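Local structure of alcohol dehydrogenase YqhD (Escherichia coli, 4QGS) at residues T234-G239 with R342-Q347; Y318-W323 with D331-A336. The protein reduces a broad range of short-chain aldehydes to the corresponding alcohols with NADPH, working as a zinc-dependent homodimer of the iron-containing alcohol dehydrogenase family. All coordinates share one frame; numbering follows the deposited sequence.

Overall arrangement
Both contacts belong to the all-helical C-terminal part of the chain that follows the nucleotide-binding parallel sheet, and both use helix 330-347. Contact 1 sets the C-terminal end of that helix against helix 222-244; contact 2 sets its first turns against helix 312-323. Along the chain, contact 2 joins two helices that follow each other and is nested inside the long loop that contact 1 closes. Their centres lie about 15 Å apart, and they touch: Ile236 packs on Val322 and Trp323, and Phe344 on Trp323. Three helices are thereby joined in one bundle; contact 1 lies nearer the zinc-binding helix 196-211, contact 2 farther out, away from the annotated sites.

Contact 1 (T234-G239 with R342-Q347); sequences TLIEDG and RNFFEQ
Phe344 reaches from helix 330-347 to the carbonyl of Leu235 and to the backbone and side chain of Ile236 on helix 222-244, and nearly all of the contact passes through its ring. Before it in sequence, NH2 of Arg342 bonds to OG1 of Thr352. At Phe344, CG stands anti to the backbone N (chi1 175°), which carries the ring straight across the gap between helices whose nearest CA atoms, those of Ile236 and Phe344, are 7.5 Å apart. Ile236 CG1 sits over the middle of one ring face as a CH-pi contact, 4.1 Å from the centroid and 10° off the normal. The far rim presses on the backbone: CE1 is 3.6 Å from Ile236 CA, and CZ lies 3.6 Å from Leu235 O, which meets the ring edge near its plane. That carbonyl also accepts the helical bond from Gly239 N, at 2.8 Å. In the helical C-terminal domain of iron-containing alcohol dehydrogenases, this pairing adjoins helix 196-211, which supplies the zinc ligands Asp205 and His209; Phe207 of that helix meets the Phe344 ring, and Leu235 packs on Ala206. Phe345, next in sequence, turns to Ala297 and Leu300 of helix 292-306. Gln347 NE2 makes a weak hydrogen bond to Asn343 OD1, 3.3 Å long.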
loop_
_atom_site.group_PDB
_atom_site.type_symbol
_atom_site.label_atom_id
_atom_site.label_comp_id
_atom_site.label_asym_id
_atom_site.label_seq_id
_atom_site.Cartn_x
_atom_site.Cartn_y
_atom_site.Cartn_z
ATOM N N THR A 234 0.963 5.553 -16.917
ATOM C CA THR A 234 -0.439 5.144 -16.851
ATOM C C THR A 234 -1.198 5.919 -15.765
ATOM O O THR A 234 -2.320 6.357 -15.974
ATOM C CB THR A 234 -0.551 3.634 -16.586
ATOM O OG1 THR A 234 0.097 2.927 -17.663
ATOM C CG2 THR A 234 -2.015 3.208 -16.537
ATOM N N LEU A 235 -0.577 6.075 -14.608
ATOM C CA LEU A 235 -1.213 6.814 -13.512
ATOM C C LEU A 235 -1.380 8.286 -13.875
ATOM O O LEU A 235 -2.394 8.912 -13.524
ATOM C CB LEU A 235 -0.400 6.660 -12.221
ATOM C CG LEU A 235 -0.401 5.273 -11.568
ATOM C CD1 LEU A 235 0.589 5.201 -10.402
ATOM C CD2 LEU A 235 -1.810 4.871 -11.109
ATOM N N ILE A 236 -0.403 8.859 -14.569
ATOM C CA ILE A 236 -0.502 10.274 -14.956
ATOM C C ILE A 236 -1.599 10.476 -15.996
ATOM O O ILE A 236 -2.357 11.458 -15.943
ATOM C CB ILE A 236 0.845 10.803 -15.483
ATOM C CG1 ILE A 236 1.826 10.928 -14.320
ATOM C CG2 ILE A 236 0.669 12.143 -16.178
ATOM C CD1 ILE A 236 3.286 10.980 -14.741
ATOM N N GLU A 237 -1.731 9.523 -16.911
ATOM C CA GLU A 237 -2.756 9.641 -17.942
ATOM C C GLU A 237 -4.165 9.393 -17.408
ATOM O O GLU A 237 -5.065 10.201 -17.643
ATOM C CB GLU A 237 -2.485 8.685 -19.110
ATOM C CG GLU A 237 -3.515 8.877 -20.231
ATOM C CD GLU A 237 -3.069 8.286 -21.562
ATOM O OE1 GLU A 237 -2.006 7.625 -21.600
ATOM O OE2 GLU A 237 -3.782 8.497 -22.570
ATOM N N ASP A 238 -4.362 8.290 -16.694
ATOM C CA ASP A 238 -5.727 7.884 -16.329
ATOM C C ASP A 238 -6.106 8.202 -14.881
ATOM O O ASP A 238 -7.285 8.162 -14.528
ATOM C CB ASP A 238 -5.928 6.384 -16.601
ATOM C CG ASP A 238 -6.268 6.096 -18.057
ATOM O OD1 ASP A 238 -6.184 7.022 -18.892
ATOM O OD2 ASP A 238 -6.633 4.949 -18.361
ATOM N N GLY A 239 -5.121 8.500 -14.036
ATOM C CA GLY A 239 -5.414 8.879 -12.663
ATOM C C GLY A 239 -6.354 10.070 -12.556
ATOM O O GLY A 239 -7.360 9.995 -11.855
ATOM N N ARG A 342 4.901 17.726 -8.393
ATOM C CA ARG A 342 4.151 18.512 -7.437
ATOM C C ARG A 342 2.808 18.916 -8.030
ATOM O O ARG A 342 1.763 18.729 -7.411
ATOM C CB ARG A 342 4.947 19.747 -7.025
ATOM C CG ARG A 342 4.386 20.451 -5.813
ATOM C CD ARG A 342 5.201 21.708 -5.479
ATOM N NE ARG A 342 6.541 21.464 -4.937
ATOM C CZ ARG A 342 6.784 21.099 -3.678
ATOM N NH1 ARG A 342 8.026 20.938 -3.254
ATOM N NH2 ARG A 342 5.783 20.872 -2.843
ATOM N N ASN A 343 2.833 19.447 -9.244
ATOM C CA ASN A 343 1.606 19.873 -9.896
ATOM C C ASN A 343 0.620 18.725 -10.103
ATOM O O ASN A 343 -0.587 18.894 -9.926
ATOM C CB ASN A 343 1.913 20.540 -11.236
ATOM C CG ASN A 343 0.654 20.992 -11.950
ATOM O OD1 ASN A 343 0.008 21.964 -11.529
ATOM N ND2 ASN A 343 0.286 20.291 -13.011
ATOM N N PHE A 344 1.138 17.551 -10.469
ATOM C CA PHE A 344 0.296 16.372 -10.656
ATOM C C PHE A 344 -0.468 16.060 -9.357
ATOM O O PHE A 344 -1.685 15.867 -9.374
ATOM C CB PHE A 344 1.154 15.176 -11.110
ATOM C CG PHE A 344 0.399 13.877 -11.219
ATOM C CD1 PHE A 344 -0.630 13.730 -12.140
ATOM C CD2 PHE A 344 0.736 12.794 -10.414
ATOM C CE1 PHE A 344 -1.326 12.530 -12.246
ATOM C CE2 PHE A 344 0.039 11.597 -10.512
ATOM C CZ PHE A 344 -0.993 11.470 -11.425
ATOM N N PHE A 345 0.243 16.032 -8.234
ATOM C CA PHE A 345 -0.384 15.777 -6.931
ATOM C C PHE A 345 -1.433 16.848 -6.608
ATOM O O PHE A 345 -2.572 16.539 -6.213
ATOM C CB PHE A 345 0.662 15.732 -5.822
ATOM C CG PHE A 345 1.633 14.571 -5.923
ATOM C CD1 PHE A 345 1.372 13.490 -6.744
ATOM C CD2 PHE A 345 2.785 14.569 -5.155
ATOM C CE1 PHE A 345 2.274 12.415 -6.824
ATOM C CE2 PHE A 345 3.692 13.521 -5.220
ATOM C CZ PHE A 345 3.435 12.437 -6.065
ATOM N N GLU A 346 -1.065 18.111 -6.801
ATOM C CA GLU A 346 -2.000 19.195 -6.486
ATOM C C GLU A 346 -3.266 19.148 -7.333
ATOM O O GLU A 346 -4.363 19.391 -6.812
ATOM C CB GLU A 346 -1.302 20.542 -6.626
ATOM C CG GLU A 346 -0.046 20.550 -5.776
ATOM C CD GLU A 346 0.408 21.888 -5.306
ATOM O OE1 GLU A 346 0.349 22.116 -4.069
ATOM O OE2 GLU A 346 0.857 22.683 -6.160
ATOM N N GLN A 347 -3.131 18.813 -8.615
ATOM C CA GLN A 347 -4.300 18.739 -9.501
ATOM C C GLN A 347 -5.196 17.546 -9.184
ATOM O O GLN A 347 -6.379 17.548 -9.531
ATOM C CB GLN A 347 -3.865 18.693 -10.966
ATOM C CG GLN A 347 -3.175 19.963 -11.462
ATOM C CD GLN A 347 -3.970 21.230 -11.202
ATOM O OE1 GLN A 347 -5.204 21.232 -11.233
ATOM N NE2 GLN A 347 -3.259 22.322 -10.934
#

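Contact 2 (Y318-W323 with D331-A336); sequences YAERVW and DERIDA
Ala319 and Arg333 mark the closest backbone approach of two consecutive helices, 312-323 and 330-347, with their CA atoms 6.6 Å apart. The small side chain of Ala319 points at the partner helix, its CB 3.9 Å from Arg333 O, so that little but a methyl group separates the two backbones here. The two helices of the C-terminal domain run in broadly the same direction, so the linker has to lead the chain back between them, and it is drawn in: Ala319 makes backbone hydrogen bonds with Ile325. On the outer flank, Glu320 and Arg333 lie side by side and point the same way. The glutamate is extended, with CG anti to its backbone N (chi1 -177°), whereas the arginine bends at chi3 (64°), bringing NH2 alongside. NH2 stands 3.2 Å from Glu320 OE1 in a salt bridge whose hydrogen bond is weak, its N-H pointing well off line. The carboxylate and guanidinium planes are 25° apart, and Glu320 CB approaches the guanidinium edge in its plane, 3.5 Å from NH2. Within helix 312-323, Trp323 NE1 gives a nearly straight bond of 3.0 Å to Tyr318 OH, which lies in the indole plane; Tyr318 OH also bonds to Thr341 OG1 of the partner helix, so two residues, one on each helix, hold the hydroxyl. Since Arg333 NH2 is also a donor to Ile325 O, the arginine ties the linker carbonyl and the exposed Glu320 carboxylate together, and the poorly aligned ion pair probably contributes mainly through charge attraction.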
loop_
_atom_site.group_PDB
_atom_site.type_symbol
_atom_site.label_atom_id
_atom_site.label_comp_id
_atom_site.label_asym_id
_atom_site.label_seq_id
_atom_site.Cartn_x
_atom_site.Cartn_y
_atom_site.Cartn_z
ATOM N N TYR A 318 13.766 9.871 -15.241
ATOM C CA TYR A 318 12.359 10.070 -14.920
ATOM C C TYR A 318 11.803 11.256 -15.696
ATOM O O TYR A 318 10.726 11.171 -16.290
ATOM C CB TYR A 318 12.223 10.258 -13.402
ATOM C CG TYR A 318 10.910 10.798 -12.868
ATOM C CD1 TYR A 318 9.793 9.983 -12.768
ATOM C CD2 TYR A 318 10.820 12.098 -12.387
ATOM C CE1 TYR A 318 8.591 10.462 -12.236
ATOM C CE2 TYR A 318 9.622 12.594 -11.848
ATOM C CZ TYR A 318 8.514 11.767 -11.787
ATOM O OH TYR A 318 7.329 12.236 -11.260
ATOM N N ALA A 319 12.560 12.347 -15.730
ATOM C CA ALA A 319 12.109 13.563 -16.407
ATOM C C ALA A 319 11.883 13.312 -17.890
ATOM O O ALA A 319 10.883 13.741 -18.456
ATOM C CB ALA A 319 13.104 14.680 -16.210
ATOM N N GLU A 320 12.814 12.599 -18.514
ATOM C CA GLU A 320 12.710 12.289 -19.933
ATOM C C GLU A 320 11.646 11.227 -20.238
ATOM O O GLU A 320 10.776 11.435 -21.094
ATOM C CB GLU A 320 14.082 11.829 -20.450
ATOM C CG GLU A 320 14.129 11.545 -21.931
ATOM C CD GLU A 320 15.547 11.289 -22.409
ATOM O OE1 GLU A 320 16.439 12.099 -22.082
ATOM O OE2 GLU A 320 15.772 10.277 -23.098
ATOM N N ARG A 321 11.697 10.103 -19.526
ATOM C CA ARG A 321 10.853 8.944 -19.838
ATOM C C ARG A 321 9.403 9.121 -19.410
ATOM O O ARG A 321 8.495 8.635 -20.077
ATOM C CB ARG A 321 11.404 7.678 -19.174
ATOM C CG ARG A 321 12.778 7.207 -19.695
ATOM C CD ARG A 321 12.639 6.329 -20.918
ATOM N NE ARG A 321 13.951 5.919 -21.430
ATOM C CZ ARG A 321 14.580 4.803 -21.077
ATOM N NH1 ARG A 321 14.031 3.976 -20.203
ATOM N NH2 ARG A 321 15.773 4.510 -21.604
ATOM N N VAL A 322 9.183 9.806 -18.294
ATOM C CA VAL A 322 7.821 9.929 -17.774
ATOM C C VAL A 322 7.191 11.279 -18.149
ATOM O O VAL A 322 6.006 11.345 -18.463
ATOM C CB VAL A 322 7.813 9.716 -16.245
ATOM C CG1 VAL A 322 6.434 10.006 -15.638
ATOM C CG2 VAL A 322 8.245 8.286 -15.915
ATOM N N TRP A 323 7.981 12.351 -18.140
ATOM C CA TRP A 323 7.426 13.690 -18.377
ATOM C C TRP A 323 7.822 14.329 -19.715
ATOM O O TRP A 323 7.451 15.468 -19.995
ATOM C CB TRP A 323 7.830 14.628 -17.233
ATOM C CG TRP A 323 7.149 14.294 -15.948
ATOM C CD1 TRP A 323 7.691 13.664 -14.863
ATOM C CD2 TRP A 323 5.780 14.551 -15.622
ATOM N NE1 TRP A 323 6.739 13.517 -13.880
ATOM C CE2 TRP A 323 5.554 14.048 -14.327
ATOM C CE3 TRP A 323 4.716 15.151 -16.309
ATOM C CZ2 TRP A 323 4.316 14.146 -13.687
ATOM C CZ3 TRP A 323 3.484 15.238 -15.682
ATOM C CH2 TRP A 323 3.296 14.736 -14.382
ATOM N N ASP A 331 20.033 20.593 -14.194
ATOM C CA ASP A 331 19.308 21.188 -13.074
ATOM C C ASP A 331 17.932 21.705 -13.481
ATOM O O ASP A 331 16.975 21.551 -12.730
ATOM C CB ASP A 331 20.109 22.319 -12.433
ATOM C CG ASP A 331 21.173 21.806 -11.491
ATOM O OD1 ASP A 331 20.929 20.777 -10.820
ATOM O OD2 ASP A 331 22.251 22.428 -11.420
ATOM N N GLU A 332 17.828 22.317 -14.657
ATOM C CA GLU A 332 16.530 22.782 -15.149
ATOM C C GLU A 332 15.588 21.608 -15.396
ATOM O O GLU A 332 14.393 21.681 -15.099
ATOM C CB GLU A 332 16.690 23.581 -16.441
ATOM C CG GLU A 332 17.404 24.909 -16.283
ATOM C CD GLU A 332 17.718 25.551 -17.624
ATOM O OE1 GLU A 332 18.003 24.807 -18.583
ATOM O OE2 GLU A 332 17.684 26.793 -17.721
ATOM N N ARG A 333 16.122 20.524 -15.949
ATOM C CA ARG A 333 15.290 19.358 -16.235
ATOM C C ARG A 333 14.787 18.718 -14.935
ATOM O O ARG A 333 13.618 18.342 -14.834
ATOM C CB ARG A 333 16.055 18.343 -17.085
ATOM C CG ARG A 333 16.404 18.847 -18.487
ATOM C CD ARG A 333 17.326 17.869 -19.216
ATOM N NE ARG A 333 16.641 16.604 -19.442
ATOM C CZ ARG A 333 17.237 15.434 -19.646
ATOM N NH1 ARG A 333 18.563 15.337 -19.663
ATOM N NH2 ARG A 333 16.494 14.355 -19.835
ATOM N N ILE A 334 15.668 18.612 -13.945
ATOM C CA ILE A 334 15.291 18.049 -12.652
ATOM C C ILE A 334 14.275 18.961 -11.967
ATOM O O ILE A 334 13.262 18.487 -11.438
ATOM C CB ILE A 334 16.524 17.844 -11.751
ATOM C CG1 ILE A 334 17.416 16.744 -12.336
ATOM C CG2 ILE A 334 16.109 17.506 -10.319
ATOM C CD1 ILE A 334 18.747 16.564 -11.598
ATOM N N ASP A 335 14.533 20.267 -11.985
ATOM C CA ASP A 335 13.575 21.226 -11.416
ATOM C C ASP A 335 12.209 21.081 -12.071
ATOM O O ASP A 335 11.190 21.075 -11.383
ATOM C CB ASP A 335 14.077 22.665 -11.572
ATOM C CG ASP A 335 15.173 23.016 -10.580
ATOM O OD1 ASP A 335 15.575 22.148 -9.775
ATOM O OD2 ASP A 335 15.640 24.174 -10.608
ATOM N N ALA A 336 12.179 20.947 -13.397
ATOM C CA ALA A 336 10.905 20.828 -14.101
ATOM C C ALA A 336 10.194 19.517 -13.758
ATOM O O ALA A 336 8.964 19.486 -13.674
ATOM C CB ALA A 336 11.108 20.949 -15.609
#